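Local coordinates for ORF48 (Lactococcus phage TP901-1, PDB 3U6X), which serves as a phage baseplate upper protein whose immunoglobulin-like domain probably fastens receptor-binding protein to the baseplate, at residues F4-D9 and A95-G100; V16-Y21 and Q86-K91; N23-E28 and P36-G41; Y65-D70 and V81-Q86. All coordinates share one frame; numbering follows the deposited sequence.

Contact 1: F4-D9 and A95-G100; sequences FVLEHD and AKITKG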
loop_
_atom_site.group_PDB
_atom_site.type_symbol
_atom_site.label_atom_id
_atom_site.label_comp_id
_atom_site.label_asym_id
_atom_site.label_seq_id
_atom_site.Cartn_x
_atom_site.Cartn_y
_atom_site.Cartn_z
ATOM N N PHE V 4 -33.857 4.178 -50.135
ATOM C CA PHE V 4 -34.063 5.029 -48.960
ATOM C C PHE V 4 -32.748 5.685 -48.541
ATOM O O PHE V 4 -31.684 5.075 -48.665
ATOM C CB PHE V 4 -34.597 4.182 -47.797
ATOM C CG PHE V 4 -35.391 4.941 -46.766
ATOM C CD1 PHE V 4 -36.756 5.158 -46.936
ATOM C CD2 PHE V 4 -34.788 5.401 -45.604
ATOM C CE1 PHE V 4 -37.499 5.856 -45.973
ATOM C CE2 PHE V 4 -35.533 6.101 -44.640
ATOM C CZ PHE V 4 -36.880 6.327 -44.837
ATOM N N VAL V 5 -32.820 6.918 -48.024
ATOM C CA VAL V 5 -31.638 7.685 -47.625
ATOM C C VAL V 5 -31.612 7.900 -46.120
ATOM O O VAL V 5 -32.577 8.411 -45.545
ATOM C CB VAL V 5 -31.498 9.051 -48.374
ATOM C CG1 VAL V 5 -30.224 9.769 -47.960
ATOM C CG2 VAL V 5 -31.527 8.900 -49.890
ATOM N N LEU V 6 -30.489 7.540 -45.491
ATOM C CA LEU V 6 -30.291 7.764 -44.070
ATOM C C LEU V 6 -29.154 8.738 -43.877
ATOM O O LEU V 6 -28.002 8.438 -44.215
ATOM C CB LEU V 6 -30.006 6.472 -43.307
ATOM C CG LEU V 6 -31.016 5.337 -43.404
ATOM C CD1 LEU V 6 -30.431 4.070 -42.793
ATOM C CD2 LEU V 6 -32.332 5.695 -42.713
ATOM N N GLU V 7 -29.492 9.934 -43.375
ATOM C CA GLU V 7 -28.510 10.968 -43.071
ATOM C C GLU V 7 -27.960 10.631 -41.699
ATOM O O GLU V 7 -28.715 10.178 -40.838
ATOM C CB GLU V 7 -29.139 12.372 -43.125
ATOM C CG GLU V 7 -29.354 12.886 -44.546
ATOM C CD GLU V 7 -29.842 14.317 -44.734
ATOM O OE1 GLU V 7 -30.204 14.662 -45.882
ATOM O OE2 GLU V 7 -29.856 15.093 -43.749
ATOM N N HIS V 8 -26.646 10.751 -41.504
ATOM C CA HIS V 8 -26.034 10.385 -40.216
ATOM C C HIS V 8 -24.923 11.312 -39.697
ATOM O O HIS V 8 -24.536 12.249 -40.380
ATOM C CB HIS V 8 -25.564 8.930 -40.248
ATOM C CG HIS V 8 -24.518 8.649 -41.273
ATOM N ND1 HIS V 8 -23.179 8.814 -40.992
ATOM C CD2 HIS V 8 -24.646 8.244 -42.550
ATOM C CE1 HIS V 8 -22.530 8.518 -42.108
ATOM N NE2 HIS V 8 -23.367 8.159 -43.068
ATOM N N ASP V 9 -24.424 11.059 -38.475
ATOM C CA ASP V 9 -23.393 11.899 -37.839
ATOM C C ASP V 9 -21.938 11.455 -38.035
ATOM O O ASP V 9 -21.028 12.153 -37.579
ATOM C CB ASP V 9 -23.695 12.099 -36.344
ATOM C CG ASP V 9 -23.750 10.845 -35.471
ATOM O OD1 ASP V 9 -24.173 10.961 -34.293
ATOM O OD2 ASP V 9 -23.348 9.754 -35.955
ATOM N N ALA V 95 -23.045 4.997 -35.378
ATOM C CA ALA V 95 -23.495 6.350 -35.749
ATOM C C ALA V 95 -24.949 6.491 -35.456
ATOM O O ALA V 95 -25.609 5.484 -35.207
ATOM C CB ALA V 95 -23.234 6.631 -37.216
ATOM N N LYS V 96 -25.448 7.734 -35.453
ATOM C CA LYS V 96 -26.857 8.039 -35.218
ATOM C C LYS V 96 -27.498 8.517 -36.510
ATOM O O LYS V 96 -26.863 9.271 -37.251
ATOM C CB LYS V 96 -26.987 9.160 -34.170
ATOM C CG LYS V 96 -26.726 8.734 -32.737
ATOM C CD LYS V 96 -27.329 9.753 -31.803
ATOM C CE LYS V 96 -27.719 9.142 -30.493
ATOM N NZ LYS V 96 -26.889 9.682 -29.392
ATOM N N ILE V 97 -28.749 8.089 -36.779
ATOM C CA ILE V 97 -29.487 8.572 -37.949
ATOM C C ILE V 97 -30.013 9.958 -37.554
ATOM O O ILE V 97 -30.517 10.125 -36.442
ATOM C CB ILE V 97 -30.620 7.610 -38.406
ATOM C CG1 ILE V 97 -30.071 6.195 -38.648
ATOM C CG2 ILE V 97 -31.328 8.147 -39.669
ATOM C CD1 ILE V 97 -31.016 5.088 -38.356
ATOM N N THR V 98 -29.829 10.948 -38.423
ATOM C CA THR V 98 -30.280 12.315 -38.161
ATOM C C THR V 98 -31.534 12.664 -38.980
ATOM O O THR V 98 -32.307 13.532 -38.568
ATOM C CB THR V 98 -29.122 13.323 -38.323
ATOM O OG1 THR V 98 -28.752 13.459 -39.701
ATOM C CG2 THR V 98 -27.914 12.969 -37.462
ATOM N N LYS V 99 -31.735 11.971 -40.126
ATOM C CA LYS V 99 -32.863 12.150 -41.041
ATOM C C LYS V 99 -32.958 10.932 -41.941
ATOM O O LYS V 99 -31.935 10.359 -42.311
ATOM C CB LYS V 99 -32.654 13.410 -41.910
ATOM C CG LYS V 99 -33.935 14.005 -42.486
ATOM C CD LYS V 99 -33.689 15.184 -43.452
ATOM C CE LYS V 99 -33.019 16.402 -42.843
ATOM N NZ LYS V 99 -33.669 16.848 -41.582
ATOM N N GLY V 100 -34.181 10.570 -42.292
ATOM C CA GLY V 100 -34.465 9.484 -43.217
ATOM C C GLY V 100 -35.590 9.837 -44.165
ATOM O O GLY V 100 -36.595 10.411 -43.740
HETATM O O HOH W 1 -26.335 14.465 -40.384
#

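Contact 2: V16-Y21 and Q86-K91; sequences VKVTSY and QVLCFK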
loop_
_atom_site.group_PDB
_atom_site.type_symbol
_atom_site.label_atom_id
_atom_site.label_comp_id
_atom_site.label_asym_id
_atom_site.label_seq_id
_atom_site.Cartn_x
_atom_site.Cartn_y
_atom_site.Cartn_z
ATOM N N VAL V 16 -25.504 -0.670 -42.073
ATOM C CA VAL V 16 -26.946 -0.547 -41.899
ATOM C C VAL V 16 -27.541 -1.935 -42.107
ATOM O O VAL V 16 -27.181 -2.647 -43.054
ATOM C CB VAL V 16 -27.581 0.519 -42.851
ATOM C CG1 VAL V 16 -29.097 0.601 -42.682
ATOM C CG2 VAL V 16 -26.961 1.893 -42.632
ATOM N N LYS V 17 -28.424 -2.325 -41.175
ATOM C CA LYS V 17 -29.140 -3.587 -41.221
ATOM C C LYS V 17 -30.633 -3.293 -41.150
ATOM O O LYS V 17 -31.091 -2.517 -40.291
ATOM C CB LYS V 17 -28.669 -4.523 -40.110
ATOM C CG LYS V 17 -27.421 -5.301 -40.471
ATOM C CD LYS V 17 -26.719 -5.785 -39.201
ATOM C CE LYS V 17 -25.515 -6.643 -39.499
ATOM N NZ LYS V 17 -24.773 -6.967 -38.254
ATOM N N VAL V 18 -31.381 -3.842 -42.133
ATOM C CA VAL V 18 -32.815 -3.600 -42.278
ATOM C C VAL V 18 -33.583 -4.874 -41.985
ATOM O O VAL V 18 -33.169 -5.945 -42.438
ATOM C CB VAL V 18 -33.175 -2.992 -43.664
ATOM C CG1 VAL V 18 -34.658 -2.643 -43.753
ATOM C CG2 VAL V 18 -32.336 -1.759 -43.956
ATOM N N THR V 19 -34.687 -4.743 -41.204
ATOM C CA THR V 19 -35.609 -5.810 -40.811
ATOM C C THR V 19 -37.079 -5.414 -41.080
ATOM O O THR V 19 -37.446 -4.234 -41.026
ATOM C CB THR V 19 -35.373 -6.281 -39.375
ATOM O OG1 THR V 19 -35.400 -5.175 -38.473
ATOM C CG2 THR V 19 -34.111 -7.076 -39.211
ATOM N N SER V 20 -37.910 -6.424 -41.361
ATOM C CA SER V 20 -39.335 -6.293 -41.654
ATOM C C SER V 20 -40.117 -7.175 -40.693
ATOM O O SER V 20 -39.803 -8.360 -40.539
ATOM C CB SER V 20 -39.612 -6.724 -43.091
ATOM O OG SER V 20 -40.974 -6.543 -43.434
ATOM N N TYR V 21 -41.113 -6.596 -40.030
ATOM C CA TYR V 21 -41.960 -7.307 -39.072
ATOM C C TYR V 21 -43.322 -6.625 -38.896
ATOM O O TYR V 21 -43.473 -5.423 -39.145
ATOM C CB TYR V 21 -41.258 -7.522 -37.707
ATOM C CG TYR V 21 -40.631 -6.273 -37.129
ATOM C CD1 TYR V 21 -39.314 -5.928 -37.430
ATOM C CD2 TYR V 21 -41.357 -5.426 -36.296
ATOM C CE1 TYR V 21 -38.754 -4.748 -36.957
ATOM C CE2 TYR V 21 -40.797 -4.256 -35.794
ATOM C CZ TYR V 21 -39.499 -3.914 -36.141
ATOM O OH TYR V 21 -38.942 -2.764 -35.643
ATOM N N GLN V 86 -47.486 -2.912 -39.979
ATOM C CA GLN V 86 -46.228 -3.211 -40.667
ATOM C C GLN V 86 -45.125 -2.199 -40.362
ATOM O O GLN V 86 -45.339 -0.988 -40.451
ATOM C CB GLN V 86 -46.479 -3.364 -42.185
ATOM C CG GLN V 86 -45.275 -3.803 -43.029
ATOM C CD GLN V 86 -44.680 -5.159 -42.729
ATOM O OE1 GLN V 86 -45.380 -6.116 -42.331
ATOM N NE2 GLN V 86 -43.356 -5.257 -42.978
ATOM N N VAL V 87 -43.939 -2.719 -39.988
ATOM C CA VAL V 87 -42.759 -1.918 -39.664
ATOM C C VAL V 87 -41.571 -2.344 -40.534
ATOM O O VAL V 87 -41.368 -3.532 -40.770
ATOM C CB VAL V 87 -42.396 -1.958 -38.144
ATOM C CG1 VAL V 87 -41.159 -1.112 -37.840
ATOM C CG2 VAL V 87 -43.562 -1.518 -37.258
ATOM N N LEU V 88 -40.822 -1.348 -41.033
ATOM C CA LEU V 88 -39.550 -1.453 -41.745
ATOM C C LEU V 88 -38.514 -0.745 -40.811
ATOM O O LEU V 88 -38.601 0.461 -40.554
ATOM C CB LEU V 88 -39.617 -0.812 -43.141
ATOM C CG LEU V 88 -38.438 -1.111 -44.087
ATOM C CD1 LEU V 88 -38.380 -2.608 -44.477
ATOM C CD2 LEU V 88 -38.524 -0.252 -45.339
ATOM N N CYS V 89 -37.623 -1.543 -40.212
ATOM C CA CYS V 89 -36.652 -1.105 -39.210
ATOM C C CYS V 89 -35.247 -0.951 -39.772
ATOM O O CYS V 89 -34.710 -1.888 -40.365
ATOM C CB CYS V 89 -36.692 -2.075 -38.030
ATOM S SG CYS V 89 -35.499 -1.737 -36.715
ATOM N N PHE V 90 -34.639 0.227 -39.544
ATOM C CA PHE V 90 -33.282 0.541 -39.989
ATOM C C PHE V 90 -32.400 0.673 -38.765
ATOM O O PHE V 90 -32.663 1.526 -37.923
ATOM C CB PHE V 90 -33.249 1.840 -40.827
ATOM C CG PHE V 90 -34.023 1.796 -42.129
ATOM C CD1 PHE V 90 -33.374 1.558 -43.336
ATOM C CD2 PHE V 90 -35.397 2.026 -42.150
ATOM C CE1 PHE V 90 -34.086 1.523 -44.534
ATOM C CE2 PHE V 90 -36.115 1.999 -43.352
ATOM C CZ PHE V 90 -35.454 1.752 -44.541
ATOM N N LYS V 91 -31.389 -0.205 -38.629
ATOM C CA LYS V 91 -30.473 -0.167 -37.486
ATOM C C LYS V 91 -29.088 0.175 -37.974
ATOM O O LYS V 91 -28.528 -0.546 -38.794
ATOM C CB LYS V 91 -30.459 -1.497 -36.693
ATOM C CG LYS V 91 -31.691 -1.781 -35.811
ATOM C CD LYS V 91 -31.753 -0.908 -34.576
ATOM C CE LYS V 91 -32.362 -1.521 -33.339
ATOM N NZ LYS V 91 -33.776 -1.920 -33.504
HETATM O O HOH W 2 -33.135 -3.611 -38.434
#

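Contact 3: N23-E28 and P36-G41; sequences NAIGTE and PVFGGG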
loop_
_atom_site.group_PDB
_atom_site.type_symbol
_atom_site.label_atom_id
_atom_site.label_comp_id
_atom_site.label_asym_id
_atom_site.label_seq_id
_atom_site.Cartn_x
_atom_site.Cartn_y
_atom_site.Cartn_z
ATOM N N ASN V 23 -47.050 -6.465 -36.299
ATOM C CA ASN V 23 -47.603 -6.539 -34.944
ATOM C C ASN V 23 -46.657 -6.236 -33.783
ATOM O O ASN V 23 -46.885 -6.705 -32.665
ATOM C CB ASN V 23 -48.431 -7.830 -34.730
ATOM C CG ASN V 23 -49.780 -7.778 -35.404
ATOM O OD1 ASN V 23 -50.495 -6.760 -35.352
ATOM N ND2 ASN V 23 -50.169 -8.893 -36.015
ATOM N N ALA V 24 -45.643 -5.401 -34.010
ATOM C CA ALA V 24 -44.729 -5.022 -32.940
ATOM C C ALA V 24 -45.512 -4.183 -31.919
ATOM O O ALA V 24 -46.577 -3.664 -32.231
ATOM C CB ALA V 24 -43.570 -4.222 -33.518
ATOM N N ILE V 25 -45.006 -4.082 -30.708
ATOM C CA ILE V 25 -45.588 -3.322 -29.612
ATOM C C ILE V 25 -46.115 -1.947 -30.082
ATOM O O ILE V 25 -45.382 -1.204 -30.737
ATOM C CB ILE V 25 -44.508 -3.321 -28.464
ATOM C CG1 ILE V 25 -44.945 -4.139 -27.268
ATOM C CG2 ILE V 25 -43.888 -1.978 -28.048
ATOM C CD1 ILE V 25 -44.760 -5.600 -27.457
ATOM N N GLY V 26 -47.407 -1.702 -29.864
ATOM C CA GLY V 26 -48.063 -0.449 -30.217
ATOM C C GLY V 26 -48.461 -0.273 -31.669
ATOM O O GLY V 26 -48.887 0.825 -32.043
ATOM N N THR V 27 -48.336 -1.335 -32.504
ATOM C CA THR V 27 -48.725 -1.260 -33.919
ATOM C C THR V 27 -49.954 -2.116 -34.183
ATOM O O THR V 27 -50.560 -2.009 -35.249
ATOM C CB THR V 27 -47.564 -1.577 -34.872
ATOM O OG1 THR V 27 -47.191 -2.940 -34.715
ATOM C CG2 THR V 27 -46.371 -0.662 -34.676
ATOM N N GLU V 28 -50.326 -2.961 -33.208
ATOM C CA GLU V 28 -51.485 -3.848 -33.279
ATOM C C GLU V 28 -52.772 -3.057 -33.549
ATOM O O GLU V 28 -52.955 -1.983 -32.974
ATOM C CB GLU V 28 -51.619 -4.662 -31.983
ATOM C CG GLU V 28 -50.337 -5.323 -31.494
ATOM C CD GLU V 28 -49.661 -4.705 -30.273
ATOM O OE1 GLU V 28 -49.595 -3.456 -30.184
ATOM O OE2 GLU V 28 -49.157 -5.478 -29.424
ATOM N N PRO V 36 -51.884 -11.579 -32.651
ATOM C CA PRO V 36 -51.700 -13.021 -32.393
ATOM C C PRO V 36 -50.387 -13.399 -31.717
ATOM O O PRO V 36 -50.338 -14.436 -31.053
ATOM C CB PRO V 36 -51.819 -13.646 -33.782
ATOM C CG PRO V 36 -51.426 -12.563 -34.733
ATOM C CD PRO V 36 -51.798 -11.265 -34.097
ATOM N N VAL V 37 -49.311 -12.616 -31.932
ATOM C CA VAL V 37 -48.003 -12.913 -31.334
ATOM C C VAL V 37 -47.558 -11.660 -30.596
ATOM O O VAL V 37 -47.191 -10.668 -31.240
ATOM C CB VAL V 37 -46.922 -13.415 -32.353
ATOM C CG1 VAL V 37 -45.638 -13.854 -31.648
ATOM C CG2 VAL V 37 -47.444 -14.545 -33.236
ATOM N N PHE V 38 -47.620 -11.696 -29.244
ATOM C CA PHE V 38 -47.217 -10.562 -28.416
ATOM C C PHE V 38 -45.737 -10.261 -28.633
ATOM O O PHE V 38 -44.911 -11.162 -28.531
ATOM C CB PHE V 38 -47.529 -10.791 -26.915
ATOM C CG PHE V 38 -47.041 -9.647 -26.059
ATOM C CD1 PHE V 38 -47.679 -8.410 -26.093
ATOM C CD2 PHE V 38 -45.876 -9.768 -25.305
ATOM C CE1 PHE V 38 -47.196 -7.333 -25.339
ATOM C CE2 PHE V 38 -45.386 -8.686 -24.569
ATOM C CZ PHE V 38 -46.054 -7.481 -24.581
ATOM N N GLY V 39 -45.430 -9.008 -28.941
ATOM C CA GLY V 39 -44.064 -8.568 -29.188
ATOM C C GLY V 39 -43.707 -8.415 -30.651
ATOM O O GLY V 39 -42.749 -7.709 -30.978
ATOM N N GLY V 40 -44.489 -9.062 -31.515
ATOM C CA GLY V 40 -44.325 -9.034 -32.960
ATOM C C GLY V 40 -44.183 -10.400 -33.603
ATOM O O GLY V 40 -43.727 -11.360 -32.967
ATOM N N GLY V 41 -44.538 -10.474 -34.885
ATOM C CA GLY V 41 -44.467 -11.707 -35.668
ATOM C C GLY V 41 -43.072 -12.041 -36.157
ATOM O O GLY V 41 -42.088 -11.614 -35.551
HETATM O O HOH W 3 -47.166 -7.275 -30.049
#

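Contact 4: Y65-D70 and V81-Q86; sequences YTLAGD and VIKETQ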
loop_
_atom_site.group_PDB
_atom_site.type_symbol
_atom_site.label_atom_id
_atom_site.label_comp_id
_atom_site.label_asym_id
_atom_site.label_seq_id
_atom_site.Cartn_x
_atom_site.Cartn_y
_atom_site.Cartn_z
ATOM N N TYR V 65 -40.240 -4.812 -50.371
ATOM C CA TYR V 65 -40.061 -4.171 -49.071
ATOM C C TYR V 65 -40.467 -2.708 -49.023
ATOM O O TYR V 65 -40.538 -2.152 -47.927
ATOM C CB TYR V 65 -38.703 -4.493 -48.412
ATOM C CG TYR V 65 -38.550 -5.960 -48.057
ATOM C CD1 TYR V 65 -39.216 -6.508 -46.963
ATOM C CD2 TYR V 65 -37.766 -6.810 -48.835
ATOM C CE1 TYR V 65 -39.100 -7.865 -46.648
ATOM C CE2 TYR V 65 -37.622 -8.163 -48.515
ATOM C CZ TYR V 65 -38.292 -8.687 -47.421
ATOM O OH TYR V 65 -38.149 -10.021 -47.107
ATOM N N THR V 66 -40.806 -2.094 -50.196
ATOM C CA THR V 66 -41.305 -0.705 -50.240
ATOM C C THR V 66 -42.524 -0.544 -49.376
ATOM O O THR V 66 -43.477 -1.314 -49.468
ATOM C CB THR V 66 -41.425 -0.010 -51.636
ATOM O OG1 THR V 66 -42.483 0.955 -51.614
ATOM C CG2 THR V 66 -41.684 -0.917 -52.740
ATOM N N LEU V 67 -42.428 0.394 -48.460
ATOM C CA LEU V 67 -43.435 0.676 -47.454
ATOM C C LEU V 67 -43.195 2.094 -47.023
ATOM O O LEU V 67 -42.306 2.365 -46.240
ATOM C CB LEU V 67 -43.274 -0.267 -46.231
ATOM C CG LEU V 67 -44.273 -0.106 -45.104
ATOM C CD1 LEU V 67 -45.386 -1.081 -45.256
ATOM C CD2 LEU V 67 -43.597 -0.246 -43.767
ATOM N N ALA V 68 -43.933 3.009 -47.578
ATOM C CA ALA V 68 -43.819 4.377 -47.140
ATOM C C ALA V 68 -45.095 4.619 -46.338
ATOM O O ALA V 68 -46.213 4.412 -46.821
ATOM C CB ALA V 68 -43.717 5.328 -48.326
ATOM N N GLY V 69 -44.875 4.886 -45.070
ATOM C CA GLY V 69 -45.870 5.206 -44.066
ATOM C C GLY V 69 -45.269 6.339 -43.264
ATOM O O GLY V 69 -44.640 7.233 -43.838
ATOM N N ASP V 70 -45.388 6.289 -41.940
ATOM C CA ASP V 70 -44.810 7.319 -41.072
ATOM C C ASP V 70 -43.362 7.046 -40.695
ATOM O O ASP V 70 -43.062 5.983 -40.161
ATOM C CB ASP V 70 -45.667 7.544 -39.824
ATOM C CG ASP V 70 -46.912 8.368 -40.093
ATOM O OD1 ASP V 70 -46.787 9.471 -40.708
ATOM O OD2 ASP V 70 -48.007 7.936 -39.673
ATOM N N VAL V 81 -40.128 2.926 -40.206
ATOM C CA VAL V 81 -41.178 3.325 -41.122
ATOM C C VAL V 81 -42.336 2.447 -40.666
ATOM O O VAL V 81 -42.202 1.222 -40.637
ATOM C CB VAL V 81 -40.839 3.135 -42.615
ATOM C CG1 VAL V 81 -42.012 3.583 -43.476
ATOM C CG2 VAL V 81 -39.556 3.888 -42.992
ATOM N N ILE V 82 -43.427 3.070 -40.209
ATOM C CA ILE V 82 -44.627 2.361 -39.735
ATOM C C ILE V 82 -45.854 2.675 -40.610
ATOM O O ILE V 82 -46.197 3.842 -40.795
ATOM C CB ILE V 82 -44.913 2.622 -38.231
ATOM C CG1 ILE V 82 -43.641 2.478 -37.380
ATOM C CG2 ILE V 82 -46.032 1.716 -37.708
ATOM C CD1 ILE V 82 -43.720 2.946 -35.906
ATOM N N LYS V 83 -46.485 1.624 -41.164
ATOM C CA LYS V 83 -47.714 1.689 -41.940
ATOM C C LYS V 83 -48.640 0.672 -41.282
ATOM O O LYS V 83 -48.559 -0.521 -41.576
ATOM C CB LYS V 83 -47.479 1.397 -43.439
ATOM C CG LYS V 83 -48.698 1.670 -44.323
ATOM C CD LYS V 83 -48.414 1.421 -45.798
ATOM C CE LYS V 83 -49.604 0.824 -46.527
ATOM N NZ LYS V 83 -49.878 -0.588 -46.124
ATOM N N GLU V 84 -49.462 1.153 -40.334
ATOM C CA GLU V 84 -50.429 0.388 -39.541
ATOM C C GLU V 84 -49.705 -0.662 -38.678
ATOM O O GLU V 84 -48.984 -0.277 -37.768
ATOM C CB GLU V 84 -51.582 -0.213 -40.396
ATOM C CG GLU V 84 -52.307 0.729 -41.354
ATOM C CD GLU V 84 -52.994 0.076 -42.550
ATOM O OE1 GLU V 84 -52.477 -0.932 -43.093
ATOM O OE2 GLU V 84 -54.040 0.615 -42.975
ATOM N N THR V 85 -49.861 -1.966 -38.977
ATOM C CA THR V 85 -49.225 -3.073 -38.255
ATOM C C THR V 85 -47.836 -3.417 -38.794
ATOM O O THR V 85 -47.111 -4.170 -38.152
ATOM C CB THR V 85 -50.125 -4.332 -38.294
ATOM O OG1 THR V 85 -50.189 -4.894 -39.616
ATOM C CG2 THR V 85 -51.512 -4.083 -37.757
ATOM N N GLN V 86 -47.486 -2.912 -39.979
ATOM C CA GLN V 86 -46.228 -3.211 -40.667
ATOM C C GLN V 86 -45.125 -2.199 -40.362
ATOM O O GLN V 86 -45.339 -0.988 -40.451
ATOM C CB GLN V 86 -46.479 -3.364 -42.185
ATOM C CG GLN V 86 -45.275 -3.803 -43.029
ATOM C CD GLN V 86 -44.680 -5.159 -42.729
ATOM O OE1 GLN V 86 -45.380 -6.116 -42.331
ATOM N NE2 GLN V 86 -43.356 -5.257 -42.978
#

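Contact 1: F4-D9 and A95-G100
A classic beta bulge joins strand 3-8 to strand 97-102: Thr98 and Lys99 both face Glu7, and the register slips by one residue between the pairs Glu7-Lys99 and His8-Ile97. Two backbone bonds grip Glu7 here, Glu7 N to Lys99 O (2.7 Å) and Thr98 N to Glu7 O (2.8 Å). The second donor stands above the Glu7 carbonyl plane, 38° out of it. The extended Glu7 side chain lies beside that of Lys99 and points the same way, with Glu7 OE2 3.5 Å from Lys99 CE. The ammonium group turns aside, Lys99 NZ staying 4.7 Å from Glu7 OE2, while Glu7 OE1 is hydrogen-bonded to Tyr101 OH. Within this chain strand 97-102 is one of the two outermost strands of the antiparallel sheet of the immunoglobulin-like domain, and strand 56-60 pairs with the other side of strand 3-8. On the face turned toward Leu79 and Phe90, Leu6 CD2 meets Ile97 CG2 at 4.0 Å, the two side chains crossing obliquely. Leu6 CD2 also lies at the edge of the Phe4 ring; Phe4 CE2 is 3.8 Å from Gly100 C, and the ring stacks on Phe90. Beyond the bulge, chi1 of Asp9 (61°) sets CG between the backbone N and the carbonyl carbon. Asp9 OD2 then accepts Lys96 N (3.0 Å), from 48° above the carboxylate plane. Asp9 N returns a longer bond to Lys96 O (3.3 Å), and a water bridges His8 O and Thr98 OG1.

Contact 2: V16-Y21 and Q86-K91
Strands 16-22 and 86-92 are zipped together by three antiparallel hydrogen-bonded pairs, Lys17-Lys91, Thr19-Cys89 and Tyr21-Val87, each closed by two backbone bonds. Cys89 N to Thr19 O, at 2.8 Å, is nearly straight. The apolar contacts on one face centre on Val18. Its CG2 comes within 3.5 Å of Phe90 CD1, its CG1 sits over one face of the Phe90 ring, offset toward the rim, and the same methyl reaches Leu88 CD1 at 3.8 Å. On the other face chi1 of Tyr21 (49°) holds CG between the backbone N and the carbonyl carbon, and the ring spans two residues of the partner strand: Tyr21 CE2 is 3.7 Å from Val87 CB, Tyr21 CE1 3.5 Å from Cys89 CB. Polar side-chain links are few. Gln86 NE2 gives a weak bond to Ser20 OG (2.7 Å), and a water donates to Lys17 O and Cys89 O while also bonding Thr19 OG1 (2.8 Å). The two faces therefore differ in chemistry: Val18 and Phe90 pack on Val59 of strand 56-60 on a largely apolar face that also carries Leu88 and Ser20, whereas the Tyr21 face meets a chain of another protein, whose backbone is hydrogen-bonded to Tyr21 OH.

Contact 3: N23-E28 and P36-G41
Ile25 and Phe38 meet through their torsions: chi2 of Ile25 (79°) directs CD1 toward the other segment, and Phe38 has CG anti to its backbone N (chi1 177°). Ile25 CD1 is thereby 3.7 Å from Phe38 CE1 and 3.5 Å from Gly39 CA. Further along, Asn23 ND2 lies 3.5 Å from Pro36 CD, the Asn23 and Pro36 side chains crossing at about a right angle. The backbones come close at Ala24 and Gly40, where Gly40 CA makes a CA-H...O contact of 3.5 Å with Asn23 O. A single water completes the junction: it donates to Asn23 O (2.7 Å) and to Glu28 OE2, and accepts from Gly39 N (2.7 Å), tying the peptides of both segments to one carboxylate. Segment 23-28 is braced from within, since Thr27 N and Thr27 OG1 both bond Ala24 O from the same face of its plane. Facing it, Val37-Gly40 is a type II beta turn with Gly39 at its third position (phi 101°), the usual place for glycine. Both belong to the long irregular loop between strands 16-22 and 43-53, a surface that chains of other proteins bind through the backbones of Ile25 and Phe38.

Contact 4: Y65-D70 and V81-Q86
Leu67 reaches across to strand 78-83 and the turn that follows it, its side chain lying across those of Lys83 and Gln86 at a slant. Chi1 of Leu67 (-179°) sets CG anti to the backbone N, on the side of segment 81-86. Leu67 CD1 enters between two aliphatic stems, 3.7 Å from Lys83 CB and 3.5 Å from Gln86 CG. The second branch, Leu67 CD2, comes close to backbone oxygens, lying 3.7 Å from Val81 O. Val81 CG1 packs beside Leu67 O and is 3.5 Å from Gly69 N, a methyl laid against the backbone of the loop. The stem of Lys83 continues past Ala68 O, then bends at chi3 and chi4 and carries its ammonium group away. Gly69, with no side chain, passes close to the strand, its CA 3.6 Å from Ile82 O. The loop then becomes a strand: Asp70 and Ile82 form an antiparallel hydrogen-bonded pair, with Asp70 N to Ile82 O at 2.8 Å and Ile82 N to Asp70 O at 2.9 Å. The backbones that carry the two stems are tied together: Lys83 and Gln86 close a type II' beta turn in which each backbone N bonds the other's O. That turn leads from strand 78-83 into strand 86-92, where Leu88 packs on Leu67, Phe90 on Val81 and Val87 on Ile82; on the other side of strand 78-83 runs strand 70-74, one of the two outermost strands of the sheet within this chain.

Contacts 1, 2 and 4 reach the same antiparallel sheet, whereas contact 3 lies in the loop between strands 16-22 and 43-53. Along the chain contact 1 closes the widest loop; contact 2 is nested within it, and contacts 3 and 4 follow in series inside contact 2. Contacts 2 and 4 share Gln86, their centres about 10 Å apart, and Leu6 and Phe4 of contact 1 pack on Val16 and Phe90 of contact 2. Contact 3 touches contact 4 through Thr27 and Thr85, but its centre is about 26 Å from that of contact 1. The contacts thus run in succession from the edge strand 97-102 to the loop end, where chains of other proteins make contact.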